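Local coordinates for protein transcription regulator (Haloarcula marismortui ATCC 43049, PDB 3CRJ) that probably acts as a DNA-binding transcription regulator of the TetR family, recognising cis-regulatory DNA through a helix-turn-helix domain, at residues M20-R25 with Q38-E43. Sequence-based numbering, arbitrary orientation.
Sequences MQATYR and QRIADE
Glu43 OE1 accepts a hydrogen bond from Arg25 NE at 2.6 Å, a bond that is part of a salt bridge between helices 12-30 and 37-44. The carboxylate oxygen lies almost in the plane of the guanidinium, whereas the nitrogen stands well above the plane of the carboxylate; the two flat groups are turned 55° apart. Arg25 NH2 uses the same edge of its guanidinium to reach Glu43 O at 3.1 Å, so one arginine holds both the side chain and the backbone carbonyl of a single residue close to the end of helix 37-44. The arginine chain bends about CG-CD (chi3 -61°), which sets NE in place; Gln21 O and Ala22 CA of the same helix lie over one face of the guanidinium, both offset toward its rim. Glu43 is folded too, its carboxylate carbon CD resting 3.7 Å from Arg25 CB. An alanine in place of Glu43 would probably leave Arg25 NE without its charged mate and, with one of the two bonds gone, let the guanidinium turn more freely. Next to the salt bridge the helices meet through small groups: Ala22 CB sits 3.8 Å from Ile40 O and 4.0 Å from Glu43 CB. Ile40 CG2 lies alongside Thr23, whose OG1 is hydrogen-bonded to Ile19 O within its own helix, and both side chains touch Leu61 of helix 58-78. The axes of segments 20-25 and 38-43 approach to 8.2 Å and cross at 113°, packing the first helix against the leading helix of the predicted helix-turn-helix, as in the three-helix DNA-binding domain of TetR-family regulators.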
loop_
_atom_site.group_PDB
_atom_site.type_symbol
_atom_site.label_atom_id
_atom_site.label_comp_id
_atom_site.label_asym_id
_atom_site.label_seq_id
_atom_site.Cartn_x
_atom_site.Cartn_y
_atom_site.Cartn_z
HETATM N N MSE A 20 -4.167 -24.833 5.862
HETATM C CA MSE A 20 -4.073 -23.381 5.979
HETATM C C MSE A 20 -2.905 -22.997 6.885
HETATM O O MSE A 20 -2.104 -22.148 6.545
HETATM C CB MSE A 20 -5.374 -22.771 6.476
HETATM C CG MSE A 20 -6.538 -22.808 5.465
HETATM SE SE MSE A 20 -6.190 -22.113 3.636
HETATM C CE MSE A 20 -5.278 -23.623 2.809
ATOM N N GLN A 21 -2.788 -23.663 8.025
ATOM C CA GLN A 21 -1.669 -23.415 8.935
ATOM C C GLN A 21 -0.300 -23.643 8.287
ATOM O O GLN A 21 0.582 -22.802 8.392
ATOM C CB GLN A 21 -1.843 -24.223 10.212
ATOM C CG GLN A 21 -2.870 -23.620 11.127
ATOM C CD GLN A 21 -3.542 -24.644 12.001
ATOM O OE1 GLN A 21 -4.756 -24.800 11.953
ATOM N NE2 GLN A 21 -2.760 -25.357 12.803
ATOM N N ALA A 22 -0.137 -24.761 7.599
ATOM C CA ALA A 22 1.089 -25.024 6.855
ATOM C C ALA A 22 1.365 -23.852 5.932
ATOM O O ALA A 22 2.495 -23.348 5.883
ATOM C CB ALA A 22 0.970 -26.296 6.052
ATOM N N THR A 23 0.325 -23.413 5.217
ATOM C CA THR A 23 0.419 -22.293 4.283
ATOM C C THR A 23 0.966 -21.054 4.973
ATOM O O THR A 23 2.017 -20.529 4.570
ATOM C CB THR A 23 -0.927 -22.000 3.654
ATOM O OG1 THR A 23 -1.526 -23.240 3.301
ATOM C CG2 THR A 23 -0.758 -21.157 2.399
ATOM N N TYR A 24 0.284 -20.619 6.027
ATOM C CA TYR A 24 0.799 -19.549 6.839
ATOM C C TYR A 24 2.296 -19.744 7.077
ATOM O O TYR A 24 3.076 -18.848 6.759
ATOM C CB TYR A 24 0.064 -19.462 8.161
ATOM C CG TYR A 24 0.679 -18.476 9.110
ATOM C CD1 TYR A 24 0.175 -17.189 9.232
ATOM C CD2 TYR A 24 1.763 -18.836 9.906
ATOM C CE1 TYR A 24 0.747 -16.267 10.128
ATOM C CE2 TYR A 24 2.351 -17.931 10.802
ATOM C CZ TYR A 24 1.843 -16.652 10.902
ATOM O OH TYR A 24 2.426 -15.768 11.779
ATOM N N ARG A 25 2.699 -20.907 7.604
ATOM C CA ARG A 25 4.103 -21.126 7.992
ATOM C C ARG A 25 5.041 -21.034 6.803
ATOM O O ARG A 25 6.138 -20.495 6.918
ATOM C CB ARG A 25 4.307 -22.454 8.721
ATOM C CG ARG A 25 3.859 -22.452 10.184
ATOM C CD ARG A 25 4.392 -23.674 10.911
ATOM N NE ARG A 25 3.917 -24.951 10.354
ATOM C CZ ARG A 25 2.701 -25.465 10.546
ATOM N NH1 ARG A 25 1.803 -24.829 11.290
ATOM N NH2 ARG A 25 2.376 -26.624 9.992
ATOM N N GLN A 38 4.812 -27.819 -2.980
ATOM C CA GLN A 38 5.779 -28.677 -2.360
ATOM C C GLN A 38 6.165 -28.175 -0.976
ATOM O O GLN A 38 6.201 -28.952 -0.009
ATOM C CB GLN A 38 7.016 -28.824 -3.223
ATOM C CG GLN A 38 8.013 -29.797 -2.626
ATOM C CD GLN A 38 7.331 -31.018 -1.969
ATOM O OE1 GLN A 38 7.345 -31.157 -0.732
ATOM N NE2 GLN A 38 6.720 -31.895 -2.790
ATOM N N ARG A 39 6.453 -26.879 -0.878
ATOM C CA ARG A 39 6.955 -26.330 0.375
ATOM C C ARG A 39 5.836 -26.276 1.408
ATOM O O ARG A 39 6.034 -26.615 2.580
ATOM C CB ARG A 39 7.621 -24.979 0.153
ATOM C CG ARG A 39 9.080 -25.135 -0.255
ATOM C CD ARG A 39 9.565 -23.913 -0.973
ATOM N NE ARG A 39 10.848 -24.147 -1.632
ATOM C CZ ARG A 39 11.746 -23.194 -1.878
ATOM N NH1 ARG A 39 11.512 -21.942 -1.521
ATOM N NH2 ARG A 39 12.885 -23.485 -2.468
ATOM N N ILE A 40 4.650 -25.891 0.946
ATOM C CA ILE A 40 3.432 -26.083 1.708
ATOM C C ILE A 40 3.353 -27.524 2.215
ATOM O O ILE A 40 3.239 -27.755 3.419
ATOM C CB ILE A 40 2.220 -25.764 0.852
ATOM C CG1 ILE A 40 2.309 -24.313 0.379
ATOM C CG2 ILE A 40 0.935 -26.078 1.620
ATOM C CD1 ILE A 40 1.157 -23.876 -0.501
ATOM N N ALA A 41 3.455 -28.491 1.308
ATOM C CA ALA A 41 3.375 -29.883 1.717
ATOM C C ALA A 41 4.434 -30.247 2.740
ATOM O O ALA A 41 4.129 -30.920 3.712
ATOM C CB ALA A 41 3.447 -30.800 0.532
ATOM N N ASP A 42 5.672 -29.803 2.536
ATOM C CA ASP A 42 6.717 -30.022 3.553
ATOM C C ASP A 42 6.322 -29.490 4.937
ATOM O O ASP A 42 6.617 -30.089 5.959
ATOM C CB ASP A 42 8.070 -29.457 3.128
ATOM C CG ASP A 42 9.156 -29.709 4.180
ATOM O OD1 ASP A 42 9.233 -28.949 5.185
ATOM O OD2 ASP A 42 9.942 -30.680 4.020
ATOM N N GLU A 43 5.640 -28.361 4.965
ATOM C CA GLU A 43 5.192 -27.817 6.230
ATOM C C GLU A 43 3.977 -28.537 6.817
ATOM O O GLU A 43 3.753 -28.502 8.020
ATOM C CB GLU A 43 4.956 -26.318 6.098
ATOM C CG GLU A 43 6.208 -25.502 6.415
ATOM C CD GLU A 43 6.434 -25.333 7.901
ATOM O OE1 GLU A 43 5.684 -25.932 8.696
ATOM O OE2 GLU A 43 7.368 -24.599 8.273
#